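Long-range contact in hypothetical membrane spanning protein (Vibrio fischeri, PDB 4RCK), which is of unknown function but contributes a magnesium-binding von Willebrand factor type A domain of the BatA type to a longer, probably membrane-spanning protein: residues A[122-134]-A[149-161]. Residues are numbered along the deposited sequence; the frame is centred on the assembly and turned at random.
Sequences APQRTIILLSDGA and AKDNHAKIYTVGI
Strand 124-131, with I127 and L129 near its middle, runs parallel to strand 154-161. The axes of these segments come within 4.4 Å and differ in direction by 22°. Seven backbone hydrogen bonds join them, alternating from K155 N to R125 O (3.0 Å) through to I161 N to S131 O. I127 and L129 each use both N and O. With helix 142-151 between them, the strands form a beta-alpha-beta unit. That helix ends in a Schellman motif with H153 as its C-prime residue.

On one face, I127 CB meets I156 CB at 3.7 Å. I156 CD1 reaches along the sheet to L129 CB at 3.5 Å. I127 CD1 lies near the methyls of A154 and A149, so the helix end sits against this face. At the start of the strand, on the same face, R125 holds CG anti to its carbonyl carbon (chi1 -62°) and runs extended. Its NH1 donates to N152 O at 2.9 Å; the oxygen lies near the guanidinium plane, the donor tilted 21° from the carbonyl plane.

On the other face, T126 CG2 lies at the edge of the Y157 ring, 3.8 Å from CE2. T126 OG1 and Y157 OH both bond to the E219 carboxylate. L130 CB packs on V159 CB at 3.7 Å. Helix 205-218 covers I128, L130 and Y157.

The D132 side chain lies about 3 Å from a magnesium ion. Its OD2 bonds to S30 and R46 of the second subunit, whose strand continues the sheet. S28 and S30 are magnesium ligands, consistent with a MIDAS-type site completed across the interface. The backbone pairing thus ends beside the metal site; at its other end R125 gives the N152 carbonyl a donor.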
ATOM      1  N   ALA A 122       1.906  -3.302 -10.445  1.00147.54           N
ATOM      2  CA  ALA A 122       0.901  -4.228 -10.959  1.00135.17           C
ATOM      3  C   ALA A 122      -0.091  -4.696  -9.897  1.00126.52           C
ATOM      4  O   ALA A 122      -0.103  -5.873  -9.533  1.00124.08           O
ATOM      5  CB  ALA A 122       1.585  -5.432 -11.595  1.00135.68           C
ATOM      6  N   PRO A 123      -0.941  -3.782  -9.404  1.00121.64           N
ATOM      7  CA  PRO A 123      -1.981  -4.217  -8.472  1.00109.61           C
ATOM      8  C   PRO A 123      -3.147  -4.846  -9.221  1.00103.01           C
ATOM      9  O   PRO A 123      -3.505  -4.373 -10.299  1.00106.67           O
ATOM     10  CB  PRO A 123      -2.411  -2.916  -7.775  1.00 94.29           C
ATOM     11  CG  PRO A 123      -1.684  -1.787  -8.498  1.00 98.56           C
ATOM     12  CD  PRO A 123      -1.081  -2.357  -9.741  1.00113.83           C
ATOM     13  N   GLN A 124      -3.729  -5.900  -8.663  1.00 92.57           N
ATOM     14  CA  GLN A 124      -4.893  -6.515  -9.281  1.00 92.74           C
ATOM     15  C   GLN A 124      -6.152  -5.769  -8.861  1.00 91.03           C
ATOM     16  O   GLN A 124      -6.385  -5.538  -7.675  1.00 91.14           O
ATOM     17  CB  GLN A 124      -4.983  -7.996  -8.920  1.00 94.58           C
ATOM     18  CG  GLN A 124      -3.890  -8.831  -9.566  1.00102.85           C
ATOM     19  CD  GLN A 124      -3.929 -10.285  -9.145  1.00112.52           C
ATOM     20  OE1 GLN A 124      -4.987 -10.822  -8.818  1.00107.18           O
ATOM     21  NE2 GLN A 124      -2.769 -10.931  -9.148  1.00119.25           N
ATOM     22  N   ARG A 125      -6.952  -5.385  -9.847  1.00 88.81           N
ATOM     23  CA  ARG A 125      -8.108  -4.531  -9.614  1.00 81.60           C
ATOM     24  C   ARG A 125      -9.375  -5.340  -9.365  1.00 76.00           C
ATOM     25  O   ARG A 125      -9.684  -6.273 -10.105  1.00 76.44           O
ATOM     26  CB  ARG A 125      -8.301  -3.589 -10.801  1.00 86.26           C
ATOM     27  CG  ARG A 125      -7.123  -2.658 -11.024  1.00 84.65           C
ATOM     28  CD  ARG A 125      -7.163  -2.020 -12.399  1.00 92.69           C
ATOM     29  NE  ARG A 125      -6.197  -0.933 -12.516  1.00 95.75           N
ATOM     30  CZ  ARG A 125      -5.941  -0.277 -13.643  1.00 93.32           C
ATOM     31  NH1 ARG A 125      -6.575  -0.603 -14.761  1.00 94.66           N
ATOM     32  NH2 ARG A 125      -5.047   0.702 -13.654  1.00 94.81           N
ATOM     33  N   THR A 126     -10.107  -4.971  -8.320  1.00 72.54           N
ATOM     34  CA  THR A 126     -11.311  -5.696  -7.935  1.00 80.08           C
ATOM     35  C   THR A 126     -12.440  -4.751  -7.535  1.00 75.46           C
ATOM     36  O   THR A 126     -12.259  -3.872  -6.696  1.00 72.78           O
ATOM     37  CB  THR A 126     -11.030  -6.660  -6.767  1.00 89.98           C
ATOM     38  OG1 THR A 126      -9.975  -7.558  -7.131  1.00107.34           O
ATOM     39  CG2 THR A 126     -12.277  -7.458  -6.420  1.00 80.84           C
ATOM     40  N   ILE A 127     -13.609  -4.934  -8.144  1.00 77.66           N
ATOM     41  CA  ILE A 127     -14.784  -4.148  -7.786  1.00 80.69           C
ATOM     42  C   ILE A 127     -15.807  -5.020  -7.068  1.00 79.01           C
ATOM     43  O   ILE A 127     -16.081  -6.140  -7.491  1.00 85.55           O
ATOM     44  CB  ILE A 127     -15.447  -3.508  -9.027  1.00 77.61           C
ATOM     45  CG1 ILE A 127     -14.415  -2.752  -9.865  1.00 84.86           C
ATOM     46  CG2 ILE A 127     -16.583  -2.583  -8.611  1.00 75.39           C
ATOM     47  CD1 ILE A 127     -14.990  -2.134 -11.123  1.00 79.68           C
ATOM     48  N   ILE A 128     -16.361  -4.512  -5.974  1.00 64.87           N
ATOM     49  CA  ILE A 128     -17.451  -5.202  -5.296  1.00 67.78           C
ATOM     50  C   ILE A 128     -18.708  -4.343  -5.317  1.00 80.08           C
ATOM     51  O   ILE A 128     -18.795  -3.332  -4.621  1.00100.58           O
ATOM     52  CB  ILE A 128     -17.095  -5.555  -3.843  1.00 69.81           C
ATOM     53  CG1 ILE A 128     -15.777  -6.328  -3.793  1.00 81.09           C
ATOM     54  CG2 ILE A 128     -18.216  -6.367  -3.207  1.00 64.71           C
ATOM     55  CD1 ILE A 128     -15.336  -6.689  -2.397  1.00 87.49           C
ATOM     56  N   LEU A 129     -19.674  -4.752  -6.131  1.00 81.51           N
ATOM     57  CA  LEU A 129     -20.932  -4.031  -6.266  1.00 81.57           C
ATOM     58  C   LEU A 129     -22.081  -4.809  -5.647  1.00 84.37           C
ATOM     59  O   LEU A 129     -22.227  -6.008  -5.886  1.00 86.39           O
ATOM     60  CB  LEU A 129     -21.232  -3.751  -7.741  1.00 83.26           C
ATOM     61  CG  LEU A 129     -22.692  -3.552  -8.158  1.00 65.64           C
ATOM     62  CD1 LEU A 129     -23.131  -2.113  -7.942  1.00 67.03           C
ATOM     63  CD2 LEU A 129     -22.900  -3.976  -9.607  1.00 55.25           C
ATOM     64  N   LEU A 130     -22.888  -4.125  -4.843  1.00 80.14           N
ATOM     65  CA  LEU A 130     -24.128  -4.710  -4.348  1.00 88.66           C
ATOM     66  C   LEU A 130     -25.297  -3.771  -4.634  1.00 74.87           C
ATOM     67  O   LEU A 130     -25.137  -2.549  -4.631  1.00 84.97           O
ATOM     68  CB  LEU A 130     -24.040  -5.027  -2.853  1.00 77.28           C
ATOM     69  CG  LEU A 130     -24.389  -3.917  -1.865  1.00 66.57           C
ATOM     70  CD1 LEU A 130     -25.113  -4.516  -0.684  1.00 65.63           C
ATOM     71  CD2 LEU A 130     -23.137  -3.192  -1.413  1.00 88.62           C
ATOM     72  N   SER A 131     -26.463  -4.355  -4.895  1.00 51.78           N
ATOM     73  CA  SER A 131     -27.650  -3.598  -5.274  1.00 60.78           C
ATOM     74  C   SER A 131     -28.910  -4.387  -4.936  1.00 74.34           C
ATOM     75  O   SER A 131     -28.894  -5.613  -4.908  1.00100.83           O
ATOM     76  CB  SER A 131     -27.621  -3.254  -6.767  1.00 58.94           C
ATOM     77  OG  SER A 131     -28.774  -2.524  -7.154  1.00 64.96           O
ATOM     78  N   ASP A 132     -29.996  -3.673  -4.658  1.00 54.25           N
ATOM     79  CA  ASP A 132     -31.280  -4.307  -4.385  1.00 59.72           C
ATOM     80  C   ASP A 132     -32.112  -4.261  -5.651  1.00 56.37           C
ATOM     81  O   ASP A 132     -33.143  -4.932  -5.771  1.00 65.26           O
ATOM     82  CB  ASP A 132     -32.004  -3.614  -3.216  1.00 65.07           C
ATOM     83  CG  ASP A 132     -32.172  -2.103  -3.422  1.00 74.92           C
ATOM     84  OD1 ASP A 132     -32.000  -1.637  -4.570  1.00 77.42           O
ATOM     85  OD2 ASP A 132     -32.496  -1.392  -2.438  1.00 72.40           O
ATOM     86  N   GLY A 133     -31.631  -3.470  -6.604  1.00 52.42           N
ATOM     87  CA  GLY A 133     -32.461  -3.068  -7.712  1.00 58.83           C
ATOM     88  C   GLY A 133     -31.860  -3.275  -9.078  1.00 63.07           C
ATOM     89  O   GLY A 133     -30.654  -3.482  -9.238  1.00 62.37           O
ATOM     90  N   ALA A 134     -32.733  -3.236 -10.075  1.00 67.46           N
ATOM     91  CA  ALA A 134     -32.300  -3.221 -11.454  1.00 79.10           C
ATOM     92  C   ALA A 134     -31.728  -1.850 -11.751  1.00 70.57           C
ATOM     93  O   ALA A 134     -31.974  -0.891 -11.015  1.00 72.09           O
ATOM     94  CB  ALA A 134     -33.451  -3.543 -12.390  1.00 83.35           C
ATOM     95  N   ALA A 149     -14.693  -2.335 -17.482  1.00 90.45           N
ATOM     96  CA  ALA A 149     -13.978  -2.895 -16.341  1.00 89.10           C
ATOM     97  C   ALA A 149     -13.099  -4.069 -16.757  1.00 91.68           C
ATOM     98  O   ALA A 149     -12.036  -4.293 -16.182  1.00 90.99           O
ATOM     99  CB  ALA A 149     -14.964  -3.329 -15.272  1.00 85.59           C
ATOM    100  N   LYS A 150     -13.554  -4.824 -17.753  1.00 94.71           N
ATOM    101  CA  LYS A 150     -12.769  -5.928 -18.291  1.00 97.45           C
ATOM    102  C   LYS A 150     -11.601  -5.392 -19.111  1.00 99.65           C
ATOM    103  O   LYS A 150     -10.499  -5.941 -19.070  1.00100.72           O
ATOM    104  CB  LYS A 150     -13.642  -6.850 -19.144  1.00101.17           C
ATOM    105  CG  LYS A 150     -12.903  -8.051 -19.709  1.00105.36           C
ATOM    106  CD  LYS A 150     -13.840  -8.958 -20.487  1.00107.78           C
ATOM    107  CE  LYS A 150     -13.114 -10.189 -21.000  1.00107.50           C
ATOM    108  NZ  LYS A 150     -14.037 -11.116 -21.711  1.00108.35           N
ATOM    109  N   ASP A 151     -11.850  -4.316 -19.852  1.00100.84           N
ATOM    110  CA  ASP A 151     -10.804  -3.655 -20.625  1.00105.03           C
ATOM    111  C   ASP A 151      -9.708  -3.114 -19.715  1.00103.61           C
ATOM    112  O   ASP A 151      -8.548  -3.027 -20.114  1.00106.98           O
ATOM    113  CB  ASP A 151     -11.387  -2.514 -21.469  1.00109.36           C
ATOM    114  CG  ASP A 151     -12.380  -3.000 -22.506  1.00126.82           C
ATOM    115  OD1 ASP A 151     -12.307  -4.182 -22.896  1.00143.19           O
ATOM    116  OD2 ASP A 151     -13.234  -2.192 -22.932  1.00120.40           O
ATOM    117  N   ASN A 152     -10.085  -2.756 -18.492  1.00 97.92           N
ATOM    118  CA  ASN A 152      -9.150  -2.208 -17.516  1.00 95.38           C
ATOM    119  C   ASN A 152      -8.703  -3.239 -16.482  1.00 92.51           C
ATOM    120  O   ASN A 152      -8.173  -2.880 -15.427  1.00 93.07           O
ATOM    121  CB  ASN A 152      -9.772  -1.013 -16.799  1.00 93.53           C
ATOM    122  CG  ASN A 152      -9.721   0.256 -17.623  1.00 97.73           C
ATOM    123  OD1 ASN A 152      -8.797   1.056 -17.488  1.00109.77           O
ATOM    124  ND2 ASN A 152     -10.707   0.441 -18.494  1.00 95.67           N
ATOM    125  N   HIS A 153      -8.930  -4.513 -16.793  1.00 98.66           N
ATOM    126  CA  HIS A 153      -8.466  -5.634 -15.971  1.00 94.20           C
ATOM    127  C   HIS A 153      -9.075  -5.660 -14.574  1.00 87.51           C
ATOM    128  O   HIS A 153      -8.425  -6.085 -13.620  1.00 81.19           O
ATOM    129  CB  HIS A 153      -6.940  -5.612 -15.858  1.00 94.80           C
ATOM    130  CG  HIS A 153      -6.244  -5.469 -17.175  1.00102.78           C
ATOM    131  ND1 HIS A 153      -6.377  -6.393 -18.187  1.00113.61           N
ATOM    132  CD2 HIS A 153      -5.414  -4.509 -17.645  1.00105.61           C
ATOM    133  CE1 HIS A 153      -5.656  -6.009 -19.226  1.00117.54           C
ATOM    134  NE2 HIS A 153      -5.062  -4.870 -18.923  1.00115.39           N
ATOM    135  N   ALA A 154     -10.320  -5.216 -14.454  1.00 88.42           N
ATOM    136  CA  ALA A 154     -10.998  -5.242 -13.165  1.00 73.11           C
ATOM    137  C   ALA A 154     -11.958  -6.422 -13.067  1.00 75.94           C
ATOM    138  O   ALA A 154     -12.823  -6.609 -13.924  1.00 77.72           O
ATOM    139  CB  ALA A 154     -11.738  -3.936 -12.925  1.00 68.49           C
ATOM    140  N   LYS A 155     -11.791  -7.221 -12.020  1.00 82.75           N
ATOM    141  CA  LYS A 155     -12.710  -8.313 -11.731  1.00 77.42           C
ATOM    142  C   LYS A 155     -13.787  -7.806 -10.781  1.00 73.32           C
ATOM    143  O   LYS A 155     -13.497  -7.477  -9.630  1.00 68.49           O
ATOM    144  CB  LYS A 155     -11.959  -9.504 -11.124  1.00 72.63           C
ATOM    145  CG  LYS A 155     -12.805 -10.751 -10.914  1.00 78.86           C
ATOM    146  CD  LYS A 155     -12.033 -11.842 -10.176  1.00 96.28           C
ATOM    147  CE  LYS A 155     -10.970 -12.489 -11.055  1.00104.50           C
ATOM    148  NZ  LYS A 155     -10.198 -13.528 -10.312  1.00111.36           N
ATOM    149  N   ILE A 156     -15.026  -7.720 -11.259  1.00 74.04           N
ATOM    150  CA  ILE A 156     -16.103  -7.196 -10.423  1.00 80.21           C
ATOM    151  C   ILE A 156     -17.039  -8.300  -9.920  1.00 68.92           C
ATOM    152  O   ILE A 156     -17.621  -9.065 -10.694  1.00 62.60           O
ATOM    153  CB  ILE A 156     -16.922  -6.092 -11.166  1.00 67.83           C
ATOM    154  CG1 ILE A 156     -18.414  -6.162 -10.832  1.00 82.94           C
ATOM    155  CG2 ILE A 156     -16.712  -6.155 -12.655  1.00 65.05           C
ATOM    156  CD1 ILE A 156     -18.794  -5.384  -9.612  1.00102.75           C
ATOM    157  N   TYR A 157     -17.140  -8.384  -8.595  1.00 63.58           N
ATOM    158  CA  TYR A 157     -18.071  -9.279  -7.925  1.00 61.05           C
ATOM    159  C   TYR A 157     -19.384  -8.553  -7.666  1.00 69.36           C
ATOM    160  O   TYR A 157     -19.387  -7.407  -7.215  1.00 69.38           O
ATOM    161  CB  TYR A 157     -17.488  -9.786  -6.603  1.00 60.51           C
ATOM    162  CG  TYR A 157     -16.250 -10.643  -6.745  1.00 72.24           C
ATOM    163  CD1 TYR A 157     -16.350 -11.990  -7.058  1.00 76.02           C
ATOM    164  CD2 TYR A 157     -14.983 -10.110  -6.547  1.00 71.73           C
ATOM    165  CE1 TYR A 157     -15.225 -12.782  -7.183  1.00 83.09           C
ATOM    166  CE2 TYR A 157     -13.850 -10.894  -6.668  1.00 72.88           C
ATOM    167  CZ  TYR A 157     -13.977 -12.230  -6.986  1.00 82.30           C
ATOM    168  OH  TYR A 157     -12.855 -13.018  -7.109  1.00 90.08           O
ATOM    169  N   THR A 158     -20.498  -9.221  -7.941  1.00 70.76           N
ATOM    170  CA  THR A 158     -21.808  -8.610  -7.760  1.00 68.50           C
ATOM    171  C   THR A 158     -22.589  -9.298  -6.642  1.00 67.18           C
ATOM    172  O   THR A 158     -22.551 -10.520  -6.506  1.00 60.53           O
ATOM    173  CB  THR A 158     -22.624  -8.651  -9.064  1.00 63.66           C
ATOM    174  OG1 THR A 158     -22.911 -10.012  -9.407  1.00 68.84           O
ATOM    175  CG2 THR A 158     -21.841  -8.007 -10.198  1.00 56.13           C
ATOM    176  N   VAL A 159     -23.289  -8.506  -5.835  1.00 58.42           N
ATOM    177  CA  VAL A 159     -24.053  -9.038  -4.711  1.00 57.50           C
ATOM    178  C   VAL A 159     -25.504  -8.567  -4.734  1.00 69.86           C
ATOM    179  O   VAL A 159     -25.786  -7.391  -4.512  1.00 59.44           O
ATOM    180  CB  VAL A 159     -23.428  -8.634  -3.357  1.00 46.18           C
ATOM    181  CG1 VAL A 159     -24.184  -9.280  -2.207  1.00 55.72           C
ATOM    182  CG2 VAL A 159     -21.956  -9.016  -3.311  1.00 46.63           C
ATOM    183  N   GLY A 160     -26.423  -9.487  -5.009  1.00 81.52           N
ATOM    184  CA  GLY A 160     -27.840  -9.178  -4.940  1.00 83.17           C
ATOM    185  C   GLY A 160     -28.303  -9.253  -3.500  1.00 70.70           C
ATOM    186  O   GLY A 160     -27.930 -10.178  -2.777  1.00 83.72           O
ATOM    187  N   ILE A 161     -29.112  -8.287  -3.075  1.00 59.45           N
ATOM    188  CA  ILE A 161     -29.517  -8.218  -1.676  1.00 62.53           C
ATOM    189  C   ILE A 161     -31.026  -8.000  -1.515  1.00 67.36           C
ATOM    190  O   ILE A 161     -31.607  -7.066  -2.073  1.00 80.06           O
ATOM    191  CB  ILE A 161     -28.729  -7.110  -0.932  1.00 64.19           C
ATOM    192  CG1 ILE A 161     -29.110  -7.082   0.549  1.00 68.30           C
ATOM    193  CG2 ILE A 161     -28.917  -5.749  -1.591  1.00 72.43           C
ATOM    194  CD1 ILE A 161     -28.230  -6.179   1.383  1.00 75.02           C
TER